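Local coordinates for putative GAF sensor protein (Burkholderia vietnamiensis, PDB 5HL6) that probably reduces free L-methionine (R)-sulfoxide to methionine, at residues A50-Y53 / H54-R58. Sequence-based numbering, arbitrary orientation.
Sequences ALVY and HSLDR. With EDO (1,2-ethanediol), chain C.
Ser55 OG gives the shortest hydrogen bond between the two segments, reaching back 2.7 Å to Leu51 O. With chi1 at -56°, OG stands beside the backbone N of Ser55 and meets Leu51 O, one turn back. Ala50 O accepts two bonds from one residue. His54 N donates to it at 3.1 Å, and His54 ND1 also lies 3.1 Å from Ala50 O. The carbonyl oxygen sits almost in the imidazole plane, which helps fix the rotation of the ring. Val52 O also takes two donors, Ser55 N at 3.1 Å and Leu56 N at 3.3 Å. These bonds belong to the C-terminal end of helix 41-55 of the GAF domain, where the chain leaves the helix toward strand 61-67. There a 1,2-ethanediol, probably from the crystallisation liquor, bridges two carbonyls: its O2 donates to Tyr53 O and its O1 to Leu56 O. Its C1 lies over one face of the Tyr53 ring. The edge of that ring points at the face of His54 in a T-shaped pair, planes at 79°, with Tyr53 CD2 3.6 Å from His54 CE1. Val52 CG1 packs alongside Leu56 CD1 at 3.7 Å. Helix 152-176 meets this apolar pair through Leu161 and Met158, while Gly79 of the second subunit packs on His54.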
ATOM      1  N   ALA B  50      -3.974   3.493   3.109  1.00 20.42           N
ATOM      2  CA  ALA B  50      -5.024   3.777   2.134  1.00 22.80           C
ATOM      3  C   ALA B  50      -6.114   4.656   2.732  1.00 20.53           C
ATOM      4  O   ALA B  50      -6.617   5.574   2.075  1.00 21.81           O
ATOM      5  CB  ALA B  50      -5.629   2.467   1.620  1.00 23.23           C
ATOM      6  N   LEU B  51      -6.500   4.384   3.979  1.00 21.28           N
ATOM      7  CA  LEU B  51      -7.582   5.139   4.597  1.00 25.30           C
ATOM      8  C   LEU B  51      -7.204   6.608   4.764  1.00 26.07           C
ATOM      9  O   LEU B  51      -7.969   7.508   4.393  1.00 24.30           O
ATOM     10  CB  LEU B  51      -7.939   4.512   5.949  1.00 25.41           C
ATOM     11  CG  LEU B  51      -8.866   5.355   6.817  1.00 27.47           C
ATOM     12  CD1 LEU B  51     -10.245   5.455   6.174  1.00 28.60           C
ATOM     13  CD2 LEU B  51      -8.955   4.746   8.216  1.00 32.22           C
ATOM     14  N   VAL B  52      -6.020   6.872   5.312  1.00 23.11           N
ATOM     15  CA  VAL B  52      -5.631   8.257   5.556  1.00 21.84           C
ATOM     16  C   VAL B  52      -5.451   9.003   4.248  1.00 24.11           C
ATOM     17  O   VAL B  52      -5.919  10.141   4.101  1.00 25.69           O
ATOM     18  CB  VAL B  52      -4.363   8.315   6.423  1.00 25.47           C
ATOM     19  CG1 VAL B  52      -3.936   9.767   6.633  1.00 23.41           C
ATOM     20  CG2 VAL B  52      -4.628   7.613   7.763  1.00 24.11           C
ATOM     21  N   TYR B  53      -4.777   8.377   3.277  1.00 19.98           N
ATOM     22  CA  TYR B  53      -4.505   9.043   2.011  1.00 22.26           C
ATOM     23  C   TYR B  53      -5.798   9.461   1.326  1.00 26.49           C
ATOM     24  O   TYR B  53      -5.872  10.533   0.714  1.00 25.56           O
ATOM     25  CB  TYR B  53      -3.687   8.121   1.107  1.00 23.39           C
ATOM     26  CG  TYR B  53      -3.280   8.732  -0.209  1.00 23.49           C
ATOM     27  CD1 TYR B  53      -2.185   9.588  -0.285  1.00 28.99           C
ATOM     28  CD2 TYR B  53      -3.978   8.450  -1.379  1.00 25.58           C
ATOM     29  CE1 TYR B  53      -1.804  10.146  -1.485  1.00 28.63           C
ATOM     30  CE2 TYR B  53      -3.598   9.008  -2.592  1.00 30.89           C
ATOM     31  CZ  TYR B  53      -2.507   9.853  -2.635  1.00 31.37           C
ATOM     32  OH  TYR B  53      -2.113  10.417  -3.834  1.00 35.81           O
ATOM     33  N   HIS B  54      -6.842   8.649   1.441  1.00 21.36           N
ATOM     34  CA  HIS B  54      -8.056   8.964   0.708  1.00 25.57           C
ATOM     35  C   HIS B  54      -9.050   9.770   1.528  1.00 27.07           C
ATOM     36  O   HIS B  54     -10.067  10.199   0.985  1.00 29.12           O
ATOM     37  CB  HIS B  54      -8.675   7.677   0.155  1.00 35.23           C
ATOM     38  CG  HIS B  54      -7.930   7.146  -1.035  1.00 35.25           C
ATOM     39  ND1 HIS B  54      -6.927   6.207  -0.930  1.00 34.66           N
ATOM     40  CD2 HIS B  54      -7.989   7.487  -2.345  1.00 36.89           C
ATOM     41  CE1 HIS B  54      -6.427   5.965  -2.130  1.00 34.41           C
ATOM     42  NE2 HIS B  54      -7.051   6.729  -3.006  1.00 34.79           N
ATOM     43  N   SER B  55      -8.744  10.052   2.797  1.00 26.20           N
ATOM     44  CA  SER B  55      -9.620  10.874   3.622  1.00 25.74           C
ATOM     45  C   SER B  55      -9.191  12.333   3.721  1.00 31.36           C
ATOM     46  O   SER B  55     -10.022  13.177   4.072  1.00 38.37           O
ATOM     47  CB  SER B  55      -9.714  10.286   5.035  1.00 32.50           C
ATOM     48  OG  SER B  55     -10.154   8.937   4.978  1.00 30.92           O
ATOM     49  N   LEU B  56      -7.931  12.656   3.433  1.00 30.77           N
ATOM     50  CA  LEU B  56      -7.437  14.028   3.488  1.00 35.53           C
ATOM     51  C   LEU B  56      -7.115  14.528   2.083  1.00 37.77           C
ATOM     52  O   LEU B  56      -6.591  13.780   1.253  1.00 36.57           O
ATOM     53  CB  LEU B  56      -6.198  14.123   4.381  1.00 32.95           C
ATOM     54  CG  LEU B  56      -6.373  13.482   5.761  1.00 31.83           C
ATOM     55  CD1 LEU B  56      -5.041  13.332   6.444  1.00 29.91           C
ATOM     56  CD2 LEU B  56      -7.315  14.284   6.637  1.00 38.61           C
ATOM     57  N   ASP B  57      -7.435  15.790   1.815  1.00 36.16           N
ATOM     58  CA  ASP B  57      -7.224  16.325   0.478  1.00 43.03           C
ATOM     59  C   ASP B  57      -5.805  16.873   0.345  1.00 38.17           C
ATOM     60  O   ASP B  57      -5.074  17.026   1.327  1.00 40.52           O
ATOM     61  CB  ASP B  57      -8.265  17.403   0.152  1.00 51.06           C
ATOM     62  CG  ASP B  57      -7.979  18.735   0.832  1.00 60.33           C
ATOM     63  OD1 ASP B  57      -7.357  18.747   1.915  1.00 64.71           O
ATOM     64  OD2 ASP B  57      -8.389  19.777   0.280  1.00 66.41           O
ATOM     65  N   ARG B  58      -5.403  17.130  -0.900  1.00 39.90           N
ATOM     66  CA  ARG B  58      -4.125  17.775  -1.204  1.00 37.03           C
ATOM     67  C   ARG B  58      -2.937  16.982  -0.654  1.00 36.71           C
ATOM     68  O   ARG B  58      -2.025  17.540  -0.043  1.00 37.22           O
ATOM     69  CB  ARG B  58      -4.111  19.212  -0.676  1.00 41.88           C
ATOM     70  CG  ARG B  58      -5.175  20.113  -1.280  1.00 47.22           C
ATOM     71  CD  ARG B  58      -5.137  21.500  -0.649  1.00 55.39           C
ATOM     72  NE  ARG B  58      -5.412  21.466   0.788  1.00 57.11           N
ATOM     73  CZ  ARG B  58      -5.053  22.420   1.644  1.00 58.89           C
ATOM     74  NH1 ARG B  58      -4.392  23.487   1.217  1.00 60.60           N
ATOM     75  NH2 ARG B  58      -5.345  22.304   2.933  1.00 57.08           N
TER
HETATM   76  C1  EDO C 201      -4.977  12.332  -1.989  1.00 51.09           C
HETATM   77  O1  EDO C 201      -5.217  13.665  -1.513  1.00 51.71           O
HETATM   78  C2  EDO C 201      -6.292  11.675  -2.399  1.00 46.31           C
HETATM   79  O2  EDO C 201      -7.208  11.734  -1.297  1.00 52.08           O